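Local coordinates for protein IWS1 (Encephalitozoon cuniculi, PDB 2XPP) that probably acts as a nuclear transcription factor of the IWS1 family, taking part in the regulation of RNA polymerase II transcription, at residues R11-R16 / E42-I47; G4-I9 / K51-S56; G61-I66 / K92-H97. All blocks are in the same frame, centred on the assembly; numbering follows the deposited sequence.

Overall arrangement
The three contacts lie in an all-helical chain. Contacts 1 and 2 share helix 5-30 and have centres about 11 Å apart; contact 1 joins it to helix 36-48, contact 2 joins its first turns to the region entering helix 54-59. Along the sequence contact 1 is nested inside the loop that contact 2 closes, and contact 3 follows, setting helix 62-70 against the loop after helix 81-92. Its centre lies about 12 Å from that of contact 1 and 13 Å from that of contact 2. A Lys-14 to Glu-65 salt bridge joins contacts 1 and 3, and a probable hydrogen bond from Lys-95 N to Gln-54 OE1 joins contacts 2 and 3; helix 5-30 is thus packed onto helices 36-48, 54-59 and 62-70.

Contact 1. Residues R11-R16 / E42-I47; sequences RSLKKR and EEISDI
Arg-16 reaches across to Glu-43; from CB its chain sets out with CG anti to the backbone N (chi1 -173°) and stays extended as far as NE. CD is the first atom to approach the partner, 4.2 Å from Ile-44 CD1, and Arg-16 NE follows at 3.8 Å from that same methyl. Over one face of the guanidinium, above its centre, lies Ile-44 CG1, 3.9 Å from Arg-16 CZ. At the tip the two terminal nitrogens grip the carboxylate end-on: Arg-16 NH1 donates to Glu-43 OE2 at 2.9 Å, and Arg-16 NH2 donates to Glu-43 OE1 at 3.0 Å in an almost straight bond. Both oxygens lie near the guanidinium plane, yet they are met from above the carboxylate plane, the two planes being 62° apart. This paired salt bridge spans two antiparallel helices of a helical domain, whose N-to-C directions differ by 148°; the segment axes stay 11.6 Å apart, a wide separation bridged by the long Arg-16 and Glu-43 side chains. Beside it the buried Leu-13 packs with both isoleucines: its CD2 comes unusually close to Ile-47 CG2 at 3.3 Å, and its CD1 lies 4.2 Å from Ile-44 CG2. Arg-16 NH2 has a second acceptor in Asn-40 OD1, while Ile-44 also touches Met-17, Ile-20 and Trp-69.

Contact 2. Residues G4-I9 / K51-S56; sequences GTVLEI and KALQES
Val-6 meets Leu-53 and Ser-56 without any flat side-chain group between them; no ring, guanidinium, carboxylate or amide is among the groups that touch. Peptide groups only graze the contact, Ala-52 O lying 4.1 Å from Val-6 CG2. It rests on the methyls of Val-6, Ile-9 and Leu-53 together with the CB and OG of Ser-56. Leu-53 CD2 is shared by two residues of the opposing helix, standing 3.7 Å from Val-6 CG2 and equally 3.7 Å from Ile-9 CG2. Val-6 and Leu-53 run antiparallel alongside one another, while Ile-9 lies roughly perpendicular to Leu-53. Val-6 CG2 is anti to the backbone N and CG1 sits between N and the carbonyl carbon (chi1 67°); both methyls meet Ser-56 OG, CG2 at 3.2 Å and CG1 at 3.4 Å. Leu-7 CD2 adds a looser touch at 4.2 Å from Ser-56 CB. The contact fastens the first turns of helix 5-30 to the entry of helix 54-59 at the protein surface, where Gln-54 OE1 bonds Lys-95 N. With no hydrogen bond or charge pair across it, cohesion comes from van der Waals and hydrophobic packing, and even the Ser-56 hydroxyl gains only van der Waals contact from the opposing segment.

Contact 3. Residues G61-I66 / K92-H97; sequences GILDEI and KTMKIH
Leu-63 and Ile-96 point at each other tip to tip, as do Ile-66 and Met-94, and these two head-on pairs carry the contact. In the first, Leu-63 CD2 stands 3.8 Å from Ile-96 CD1. In the second, Ile-66 CD1 faces Met-94 CE at 4.1 Å. Met-94 has CG anti to its carbonyl carbon (chi1 -72°), and the chain is extended beyond CG, with SD and CE ending beside Leu-63 and Ile-66. The sulfur also comes near the first pair, with Met-94 SD 4.3 Å from Leu-63 CD2, so the leucine branch is met by both loop residues. Ile-62 joins more remotely, its CG2 being 4.4 Å from Met-94 CE. All five touching residues are buried, and no hydrogen bond crosses between the segments, which marks a purely apolar piece of the core. In the fold, this is where the loop joining helices 81-92 and 98-104 packs against the start of helix 62-70, in the TFIIS N-terminal-like helical domain. Gly-61, at positive phi (79°), closes the preceding helix as the C-prime residue of a Schellman motif, with Ile-62 N bonded to Leu-57 O and Gly-61 N to Leu-58 O. Leu-91 extends the apolar cluster, touching Leu-63, Ile-66 and Ile-96. On the loop, Lys-95 centres an inverse gamma turn between the two inward-pointing residues, and His-97 takes the N-cap position of the helix that follows.

Contact 1. Residues R11-R16 / E42-I47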
# COMPACT_ATOMS: atom_id res chain seq x y z
N ARG A 11 9.08 -5.72 -13.40
CA ARG A 11 8.23 -6.92 -13.42
C ARG A 11 8.75 -8.02 -12.50
O ARG A 11 7.97 -8.67 -11.81
CB ARG A 11 8.06 -7.44 -14.85
CG ARG A 11 7.18 -6.50 -15.66
CD ARG A 11 7.05 -6.82 -17.16
NE ARG A 11 6.25 -5.75 -17.78
CZ ARG A 11 6.28 -5.38 -19.06
NH1 ARG A 11 7.10 -5.98 -19.92
NH2 ARG A 11 5.50 -4.38 -19.48
N SER A 12 10.07 -8.20 -12.46
CA SER A 12 10.72 -9.14 -11.50
C SER A 12 10.44 -8.80 -10.01
O SER A 12 10.08 -9.69 -9.22
CB SER A 12 12.22 -9.24 -11.79
OG SER A 12 12.91 -9.92 -10.75
N LEU A 13 10.61 -7.53 -9.65
CA LEU A 13 10.32 -7.09 -8.29
C LEU A 13 8.85 -7.29 -7.94
O LEU A 13 8.55 -7.79 -6.87
CB LEU A 13 10.75 -5.64 -8.09
CG LEU A 13 10.72 -5.17 -6.63
CD1 LEU A 13 11.63 -6.03 -5.78
CD2 LEU A 13 11.14 -3.69 -6.53
N LYS A 14 7.95 -6.96 -8.89
CA LYS A 14 6.51 -7.16 -8.72
C LYS A 14 6.23 -8.64 -8.42
O LYS A 14 5.54 -8.95 -7.45
CB LYS A 14 5.79 -6.71 -9.99
CG LYS A 14 4.22 -6.75 -9.85
CD LYS A 14 3.53 -6.38 -11.17
CE LYS A 14 2.00 -6.52 -11.03
NZ LYS A 14 1.48 -5.27 -10.38
N LYS A 15 6.80 -9.54 -9.22
CA LYS A 15 6.57 -10.98 -9.02
C LYS A 15 7.14 -11.45 -7.67
O LYS A 15 6.52 -12.29 -6.98
CB LYS A 15 7.19 -11.77 -10.18
CG LYS A 15 7.09 -13.30 -10.01
CD LYS A 15 7.77 -14.05 -11.17
CE LYS A 15 7.25 -15.49 -11.30
NZ LYS A 15 6.89 -16.09 -9.99
N ARG A 16 8.28 -10.89 -7.28
CA ARG A 16 8.86 -11.25 -6.00
C ARG A 16 7.93 -10.88 -4.84
O ARG A 16 7.70 -11.69 -3.91
CB ARG A 16 10.20 -10.58 -5.82
CG ARG A 16 10.94 -11.04 -4.58
CD ARG A 16 12.33 -10.41 -4.54
NE ARG A 16 12.92 -10.65 -3.24
CZ ARG A 16 14.00 -10.03 -2.77
NH1 ARG A 16 14.63 -9.11 -3.51
NH2 ARG A 16 14.43 -10.35 -1.55
N GLU A 42 13.14 -4.95 4.20
CA GLU A 42 14.23 -3.93 4.16
C GLU A 42 14.86 -3.89 2.78
O GLU A 42 14.99 -2.81 2.17
CB GLU A 42 15.26 -4.17 5.26
CG GLU A 42 14.75 -3.71 6.63
CD GLU A 42 15.80 -3.84 7.78
OE1 GLU A 42 16.87 -4.49 7.62
OE2 GLU A 42 15.54 -3.26 8.88
N GLU A 43 15.15 -5.06 2.24
CA GLU A 43 15.72 -5.15 0.89
C GLU A 43 14.79 -4.64 -0.19
O GLU A 43 15.19 -3.83 -1.03
CB GLU A 43 16.09 -6.58 0.55
CG GLU A 43 16.82 -6.68 -0.78
CD GLU A 43 16.98 -8.11 -1.29
OE1 GLU A 43 16.93 -9.07 -0.48
OE2 GLU A 43 17.17 -8.25 -2.52
N ILE A 44 13.55 -5.15 -0.17
CA ILE A 44 12.58 -4.76 -1.19
C ILE A 44 12.26 -3.26 -1.10
O ILE A 44 12.14 -2.58 -2.13
CB ILE A 44 11.33 -5.65 -1.14
CG1 ILE A 44 11.71 -7.06 -1.65
CG2 ILE A 44 10.14 -5.03 -1.96
CD1 ILE A 44 10.63 -8.08 -1.53
N SER A 45 12.10 -2.74 0.12
CA SER A 45 11.79 -1.32 0.28
C SER A 45 12.92 -0.41 -0.26
O SER A 45 12.66 0.64 -0.85
CB SER A 45 11.42 -1.01 1.73
OG SER A 45 12.55 -1.12 2.61
N ASP A 46 14.16 -0.82 -0.06
CA ASP A 46 15.29 -0.10 -0.63
C ASP A 46 15.19 -0.03 -2.15
O ASP A 46 15.42 1.03 -2.73
CB ASP A 46 16.61 -0.73 -0.21
CG ASP A 46 17.01 -0.36 1.22
OD1 ASP A 46 16.22 0.33 1.92
OD2 ASP A 46 18.10 -0.76 1.64
N ILE A 47 14.83 -1.14 -2.81
CA ILE A 47 14.63 -1.12 -4.25
C ILE A 47 13.43 -0.26 -4.68
O ILE A 47 13.52 0.48 -5.66
CB ILE A 47 14.48 -2.55 -4.83
CG1 ILE A 47 15.72 -3.37 -4.48
CG2 ILE A 47 14.17 -2.51 -6.33
CD1 ILE A 47 15.53 -4.87 -4.68

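Contact 2. Residues G4-I9 / K51-S56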
# COMPACT_ATOMS: atom_id res chain seq x y z
N GLY A 4 12.28 -3.55 -22.34
CA GLY A 4 13.76 -3.50 -22.08
C GLY A 4 14.05 -3.70 -20.59
O GLY A 4 13.22 -4.26 -19.83
N THR A 5 15.22 -3.25 -20.15
CA THR A 5 15.74 -3.67 -18.85
C THR A 5 14.94 -3.06 -17.71
O THR A 5 14.62 -3.77 -16.77
CB THR A 5 17.31 -3.42 -18.67
OG1 THR A 5 18.01 -3.74 -19.88
CG2 THR A 5 17.87 -4.25 -17.51
N VAL A 6 14.55 -1.79 -17.79
CA VAL A 6 13.86 -1.22 -16.63
C VAL A 6 12.49 -1.89 -16.40
O VAL A 6 12.10 -2.16 -15.27
CB VAL A 6 13.80 0.32 -16.62
CG1 VAL A 6 12.94 0.86 -17.75
CG2 VAL A 6 13.34 0.81 -15.31
N LEU A 7 11.79 -2.23 -17.49
CA LEU A 7 10.55 -3.01 -17.32
C LEU A 7 10.78 -4.44 -16.79
O LEU A 7 10.01 -4.90 -15.93
CB LEU A 7 9.68 -3.00 -18.61
CG LEU A 7 8.95 -1.64 -18.78
CD1 LEU A 7 8.36 -1.53 -20.14
CD2 LEU A 7 7.87 -1.28 -17.70
N GLU A 8 11.85 -5.10 -17.22
CA GLU A 8 12.15 -6.45 -16.75
C GLU A 8 12.44 -6.40 -15.27
O GLU A 8 12.00 -7.27 -14.50
CB GLU A 8 13.32 -7.04 -17.52
CG GLU A 8 12.97 -7.41 -18.95
CD GLU A 8 14.18 -7.60 -19.89
OE1 GLU A 8 15.35 -7.66 -19.42
OE2 GLU A 8 13.96 -7.71 -21.11
N ILE A 9 13.21 -5.39 -14.86
CA ILE A 9 13.51 -5.25 -13.42
C ILE A 9 12.24 -5.03 -12.61
O ILE A 9 12.02 -5.65 -11.58
CB ILE A 9 14.59 -4.15 -13.15
CG1 ILE A 9 15.94 -4.62 -13.68
CG2 ILE A 9 14.68 -3.91 -11.61
CD1 ILE A 9 16.91 -3.53 -14.02
N LYS A 51 14.80 6.02 -7.56
CA LYS A 51 14.18 7.03 -8.42
C LYS A 51 14.20 6.60 -9.89
O LYS A 51 13.27 6.93 -10.63
CB LYS A 51 14.87 8.40 -8.25
CG LYS A 51 14.69 9.01 -6.83
CD LYS A 51 13.23 9.12 -6.41
CE LYS A 51 13.08 10.03 -5.21
NZ LYS A 51 11.74 9.81 -4.61
N ALA A 52 15.21 5.84 -10.29
CA ALA A 52 15.33 5.44 -11.70
C ALA A 52 14.26 4.38 -12.02
O ALA A 52 13.78 4.31 -13.16
CB ALA A 52 16.68 4.89 -11.99
N LEU A 53 13.90 3.57 -11.03
CA LEU A 53 12.88 2.51 -11.24
C LEU A 53 11.44 3.00 -11.05
O LEU A 53 10.47 2.30 -11.41
CB LEU A 53 13.09 1.35 -10.29
CG LEU A 53 14.24 0.37 -10.48
CD1 LEU A 53 14.09 -0.67 -9.38
CD2 LEU A 53 14.17 -0.27 -11.84
N GLN A 54 11.29 4.19 -10.48
CA GLN A 54 9.99 4.57 -9.92
C GLN A 54 8.84 4.57 -10.91
O GLN A 54 7.75 4.01 -10.64
CB GLN A 54 10.05 5.94 -9.22
CG GLN A 54 8.74 6.25 -8.49
CD GLN A 54 8.88 7.42 -7.54
OE1 GLN A 54 8.34 8.50 -7.82
NE2 GLN A 54 9.65 7.23 -6.44
N GLU A 55 9.04 5.23 -12.04
CA GLU A 55 7.96 5.32 -13.00
C GLU A 55 7.58 3.98 -13.58
O GLU A 55 6.41 3.73 -13.80
CB GLU A 55 8.32 6.25 -14.15
CG GLU A 55 8.12 7.72 -13.83
CD GLU A 55 6.68 8.04 -13.36
OE1 GLU A 55 5.72 7.96 -14.16
OE2 GLU A 55 6.53 8.38 -12.19
N SER A 56 8.58 3.13 -13.86
CA SER A 56 8.32 1.79 -14.37
C SER A 56 7.55 0.98 -13.34
O SER A 56 6.60 0.28 -13.69
CB SER A 56 9.61 1.05 -14.69
OG SER A 56 10.27 1.64 -15.77

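Contact 3. Residues G61-I66 / K92-H97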
# COMPACT_ATOMS: atom_id res chain seq x y z
N GLY A 61 2.10 -1.30 -11.99
CA GLY A 61 1.06 -1.58 -10.96
C GLY A 61 1.61 -2.02 -9.62
O GLY A 61 0.95 -2.74 -8.85
N ILE A 62 2.82 -1.54 -9.28
CA ILE A 62 3.44 -1.99 -8.03
C ILE A 62 2.59 -1.56 -6.82
O ILE A 62 2.75 -2.12 -5.71
CB ILE A 62 4.91 -1.48 -7.87
CG1 ILE A 62 5.71 -2.32 -6.85
CG2 ILE A 62 4.92 -0.02 -7.43
CD1 ILE A 62 5.88 -3.77 -7.25
N LEU A 63 1.74 -0.54 -6.98
CA LEU A 63 0.90 -0.15 -5.87
C LEU A 63 -0.03 -1.27 -5.43
O LEU A 63 -0.42 -1.31 -4.24
CB LEU A 63 0.09 1.16 -6.11
CG LEU A 63 1.00 2.37 -6.27
CD1 LEU A 63 0.17 3.60 -6.68
CD2 LEU A 63 1.84 2.70 -5.01
N ASP A 64 -0.39 -2.17 -6.36
CA ASP A 64 -1.21 -3.36 -6.01
C ASP A 64 -0.49 -4.24 -5.00
O ASP A 64 -1.12 -4.72 -4.03
CB ASP A 64 -1.50 -4.22 -7.26
CG ASP A 64 -2.38 -3.53 -8.29
OD1 ASP A 64 -2.83 -2.37 -8.12
OD2 ASP A 64 -2.63 -4.18 -9.33
N GLU A 65 0.82 -4.47 -5.20
CA GLU A 65 1.60 -5.36 -4.29
C GLU A 65 1.86 -4.64 -2.97
O GLU A 65 1.80 -5.26 -1.90
CB GLU A 65 2.95 -5.77 -4.92
CG GLU A 65 2.73 -6.91 -5.95
CD GLU A 65 1.90 -6.47 -7.14
OE1 GLU A 65 2.11 -5.35 -7.69
OE2 GLU A 65 1.02 -7.24 -7.56
N ILE A 66 2.14 -3.33 -3.05
CA ILE A 66 2.35 -2.56 -1.80
C ILE A 66 1.07 -2.62 -0.94
O ILE A 66 1.13 -2.91 0.27
CB ILE A 66 2.81 -1.14 -2.06
CG1 ILE A 66 4.24 -1.19 -2.63
CG2 ILE A 66 2.83 -0.35 -0.72
CD1 ILE A 66 4.69 0.23 -3.21
N LYS A 92 5.40 7.49 0.56
CA LYS A 92 5.55 8.94 0.73
C LYS A 92 6.51 9.50 -0.31
O LYS A 92 6.41 10.70 -0.72
CB LYS A 92 6.10 9.26 2.14
CG LYS A 92 6.23 10.69 2.41
CD LYS A 92 6.54 10.85 3.89
CE LYS A 92 7.57 11.91 4.14
NZ LYS A 92 7.80 11.98 5.62
N THR A 93 7.44 8.66 -0.75
CA THR A 93 8.50 9.08 -1.67
C THR A 93 8.10 9.02 -3.14
O THR A 93 8.86 9.50 -3.99
CB THR A 93 9.83 8.27 -1.52
OG1 THR A 93 9.68 6.96 -2.06
CG2 THR A 93 10.33 8.20 -0.05
N MET A 94 6.97 8.40 -3.43
CA MET A 94 6.57 8.14 -4.83
C MET A 94 5.69 9.24 -5.43
O MET A 94 4.83 9.81 -4.72
CB MET A 94 5.84 6.79 -4.89
CG MET A 94 6.80 5.66 -4.70
SD MET A 94 5.87 4.13 -4.59
CE MET A 94 7.11 2.97 -5.11
N LYS A 95 5.90 9.54 -6.72
CA LYS A 95 5.09 10.57 -7.39
C LYS A 95 3.77 9.92 -7.87
O LYS A 95 3.60 9.63 -9.05
CB LYS A 95 5.85 11.20 -8.57
CG LYS A 95 7.05 12.01 -8.10
CD LYS A 95 7.74 12.77 -9.21
CE LYS A 95 9.00 13.47 -8.68
NZ LYS A 95 9.78 14.26 -9.72
N ILE A 96 2.85 9.78 -6.92
CA ILE A 96 1.58 9.07 -7.09
C ILE A 96 0.46 10.02 -7.48
O ILE A 96 0.22 11.04 -6.80
CB ILE A 96 1.27 8.27 -5.82
CG1 ILE A 96 2.28 7.10 -5.69
CG2 ILE A 96 -0.13 7.75 -5.83
CD1 ILE A 96 2.26 6.41 -4.29
N HIS A 97 -0.22 9.70 -8.57
CA HIS A 97 -1.20 10.61 -9.11
C HIS A 97 -2.55 9.91 -9.15
O HIS A 97 -2.66 8.72 -8.85
CB HIS A 97 -0.78 11.11 -10.51
CG HIS A 97 0.54 11.85 -10.52
ND1 HIS A 97 0.92 12.72 -9.51
CD2 HIS A 97 1.57 11.82 -11.39
CE1 HIS A 97 2.12 13.20 -9.78
NE2 HIS A 97 2.54 12.68 -10.92